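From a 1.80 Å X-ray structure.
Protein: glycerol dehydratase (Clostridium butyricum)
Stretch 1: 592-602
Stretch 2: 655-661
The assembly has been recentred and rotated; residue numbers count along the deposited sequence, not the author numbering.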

# COMPACT_ATOMS: atom_id res chain seq x y z
N ILE A 592 25.93 21.42 48.40
CA ILE A 592 25.61 21.92 47.07
C ILE A 592 24.15 21.59 46.75
O ILE A 592 23.44 22.41 46.17
CB ILE A 592 26.54 21.29 45.99
CG1 ILE A 592 27.96 21.82 46.17
CG2 ILE A 592 26.02 21.63 44.59
CD1 ILE A 592 28.95 21.31 45.13
N GLN A 593 23.72 20.40 47.15
CA GLN A 593 22.34 20.00 46.91
C GLN A 593 21.38 20.93 47.66
O GLN A 593 20.31 21.26 47.15
CB GLN A 593 22.12 18.55 47.37
CG GLN A 593 20.67 18.09 47.29
CD GLN A 593 20.47 16.65 47.70
OE1 GLN A 593 21.18 16.14 48.58
NE2 GLN A 593 19.50 15.98 47.09
N ALA A 594 21.76 21.34 48.86
CA ALA A 594 20.93 22.23 49.66
C ALA A 594 20.77 23.58 48.96
O ALA A 594 19.70 24.19 49.00
CB ALA A 594 21.54 22.44 51.04
N LEU A 595 21.84 24.03 48.33
CA LEU A 595 21.86 25.29 47.61
C LEU A 595 20.84 25.21 46.47
O LEU A 595 20.07 26.14 46.22
CB LEU A 595 23.26 25.53 47.07
CG LEU A 595 23.82 26.95 46.96
CD1 LEU A 595 23.61 27.70 48.27
CD2 LEU A 595 25.30 26.85 46.62
N LEU A 596 20.84 24.07 45.78
CA LEU A 596 19.93 23.84 44.67
C LEU A 596 18.49 23.74 45.16
O LEU A 596 17.59 24.35 44.58
CB LEU A 596 20.32 22.56 43.93
CG LEU A 596 21.74 22.53 43.34
CD1 LEU A 596 21.96 21.20 42.65
CD2 LEU A 596 21.94 23.68 42.36
N LYS A 597 18.26 22.97 46.22
CA LYS A 597 16.92 22.82 46.77
C LYS A 597 16.34 24.13 47.28
O LYS A 597 15.12 24.34 47.24
CB LYS A 597 16.92 21.81 47.92
CG LYS A 597 17.15 20.38 47.50
CD LYS A 597 16.98 19.44 48.69
CE LYS A 597 17.16 17.99 48.28
NZ LYS A 597 17.04 17.07 49.46
N ASN A 598 17.21 25.02 47.75
CA ASN A 598 16.76 26.30 48.28
C ASN A 598 16.54 27.38 47.22
O ASN A 598 16.10 28.49 47.54
CB ASN A 598 17.71 26.80 49.37
CG ASN A 598 17.65 25.95 50.63
OD1 ASN A 598 16.60 25.42 50.98
ND2 ASN A 598 18.78 25.85 51.33
N ALA A 599 16.85 27.07 45.96
CA ALA A 599 16.64 28.02 44.87
C ALA A 599 15.12 28.13 44.72
O ALA A 599 14.39 27.25 45.16
CB ALA A 599 17.27 27.50 43.59
N PRO A 600 14.62 29.22 44.10
CA PRO A 600 13.17 29.41 43.92
C PRO A 600 12.49 28.23 43.21
O PRO A 600 13.01 27.73 42.22
CB PRO A 600 13.09 30.69 43.08
CG PRO A 600 14.35 31.42 43.42
CD PRO A 600 15.38 30.31 43.46
N LYS A 601 11.34 27.81 43.72
CA LYS A 601 10.60 26.68 43.15
C LYS A 601 9.26 27.05 42.51
O LYS A 601 8.53 27.91 43.01
CB LYS A 601 10.38 25.61 44.22
CG LYS A 601 11.66 24.96 44.75
CD LYS A 601 12.29 24.04 43.71
CE LYS A 601 13.61 23.44 44.20
NZ LYS A 601 14.73 24.44 44.20
N PHE A 602 8.95 26.37 41.41
CA PHE A 602 7.70 26.56 40.68
C PHE A 602 6.50 26.24 41.57
O PHE A 602 6.52 25.26 42.32
CB PHE A 602 7.72 25.64 39.46
CG PHE A 602 6.47 25.67 38.62
CD1 PHE A 602 6.12 26.81 37.91
CD2 PHE A 602 5.68 24.53 38.50
CE1 PHE A 602 5.00 26.82 37.09
CE2 PHE A 602 4.55 24.53 37.68
CZ PHE A 602 4.21 25.68 36.97
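Stretch 2 655-661: TPDGRKS

Stretch 2 meets stretch 1 as a turn laid against a helical segment. Residues 592-597 are helical, in a helix that begins earlier in the chain, whereas 655-661 contains neither regular helix nor strand. Its fold is set by a type I beta turn from Thr 655 to Gly 658, with phi/psi of -54/-16 at Pro 656 and -81/-4 at Asp 657, closed by Gly 658 N donating to Thr 655 O at 3.0 Å. A second backbone bond, Thr 655 N to Arg 659 O at 3.1 Å, draws the two arms of the loop together. Because one partner is a turn, no crossing angle is defined; the register is better given by the nearest CA atoms, those of Lys 597 and Gly 658, 4.9 Å apart. The contact is small, burying 303 Å² over both sides.

Along stretch 1, the first residue to make contact is Gln 593. Its CA-to-CB bond points sideways, but chi1 and chi2 are both t, and the extended chain brings the amide to the loop. Gln 593 NE2 donates to Gly 658 O at 3.0 Å with an N-H...O angle of 170°, nearly linear and the single hydrogen bond between the stretches. The same NE2 of Gln 593 lies 3.5 Å from Lys 660 CG, so the amide also packs against the aliphatic part of that side chain. Ala 594 points away, and Leu 595 is out of reach.

One helical turn after Ile 592, whose O accepts from Leu 596 N at 3.1 Å, Leu 596 directs its CB toward the loop. Leu 596 CB is 3.3 Å from Pro 656 O and 4.0 Å from Gly 658 N, placing it against the backbone of the turn; the CA-to-CB bonds of Pro 656 and Asp 657 point away.

Lys 597 supplies the CA of that nearest pair. Lys 597 CA is also 3.9 Å from Asp 657 O, and Lys 597 CE lies 3.5 Å from Gly 658 O, with chi2 to chi4 all t. Gly 658 fits here for two geometric reasons. Its phi/psi of 101/0 would jam a CB against the preceding carbonyl oxygen, and an ideal CB on Gly 658 would point toward the helix and stand only 2.6 Å from Lys 597 CG, a clash.

Asn 598 points away, and Ala 599 and Pro 600 do not touch the loop. Lys 601 then folds back: its CA-to-CB bond points sideways, but chi1, chi2 and chi4 are m, and the end of the chain returns to the carbonyl oxygens of Leu 596, Lys 597 and Ala 599. Lys 601 NZ donates to Leu 596 O at 2.9 Å and Ala 599 O at 3.0 Å, with a weak bond to Lys 597 O at 3.1 Å. This arrangement sets Lys 601 CE 3.6 Å from Asp 657 O.

Within the loop, Asp 657 OD1 accepts from Thr 655 OG1 at 2.6 Å and from Arg 659 N at 3.1 Å, bracing the turn from within.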

# COMPACT_ATOMS: atom_id res chain seq x y z
N THR A 655 19.08 15.87 39.05
CA THR A 655 18.88 17.09 38.29
C THR A 655 19.19 18.34 39.12
O THR A 655 19.18 18.30 40.36
CB THR A 655 17.44 17.15 37.72
OG1 THR A 655 16.50 16.73 38.73
CG2 THR A 655 17.32 16.22 36.51
N PRO A 656 19.48 19.48 38.45
CA PRO A 656 19.81 20.77 39.07
C PRO A 656 18.82 21.34 40.09
O PRO A 656 19.16 22.26 40.82
CB PRO A 656 19.97 21.70 37.87
CG PRO A 656 20.46 20.78 36.80
CD PRO A 656 19.57 19.57 36.99
N ASP A 657 17.60 20.82 40.12
CA ASP A 657 16.61 21.32 41.07
C ASP A 657 16.82 20.69 42.45
O ASP A 657 16.13 21.04 43.41
CB ASP A 657 15.18 21.04 40.58
CG ASP A 657 14.94 19.56 40.29
OD1 ASP A 657 15.92 18.79 40.27
OD2 ASP A 657 13.76 19.18 40.07
N GLY A 658 17.78 19.77 42.54
CA GLY A 658 18.08 19.12 43.80
C GLY A 658 17.48 17.73 43.93
O GLY A 658 17.65 17.06 44.96
N ARG A 659 16.77 17.29 42.90
CA ARG A 659 16.15 15.97 42.88
C ARG A 659 17.22 14.89 42.68
O ARG A 659 18.08 15.01 41.82
CB ARG A 659 15.12 15.91 41.73
CG ARG A 659 14.50 14.54 41.51
CD ARG A 659 13.64 14.47 40.25
NE ARG A 659 13.79 13.16 39.63
CZ ARG A 659 14.88 12.77 38.98
NH1 ARG A 659 15.91 13.60 38.85
NH2 ARG A 659 14.96 11.53 38.50
N LYS A 660 17.16 13.83 43.49
CA LYS A 660 18.14 12.75 43.37
C LYS A 660 17.82 11.77 42.25
O LYS A 660 16.66 11.61 41.86
CB LYS A 660 18.26 11.99 44.69
CG LYS A 660 18.69 12.85 45.86
CD LYS A 660 19.22 12.01 47.01
CE LYS A 660 20.49 11.28 46.60
NZ LYS A 660 21.10 10.52 47.72
N SER A 661 18.85 11.10 41.76
CA SER A 661 18.71 10.13 40.68
C SER A 661 17.67 9.05 40.98
O SER A 661 17.57 8.57 42.11
CB SER A 661 20.07 9.47 40.41
OG SER A 661 19.98 8.49 39.38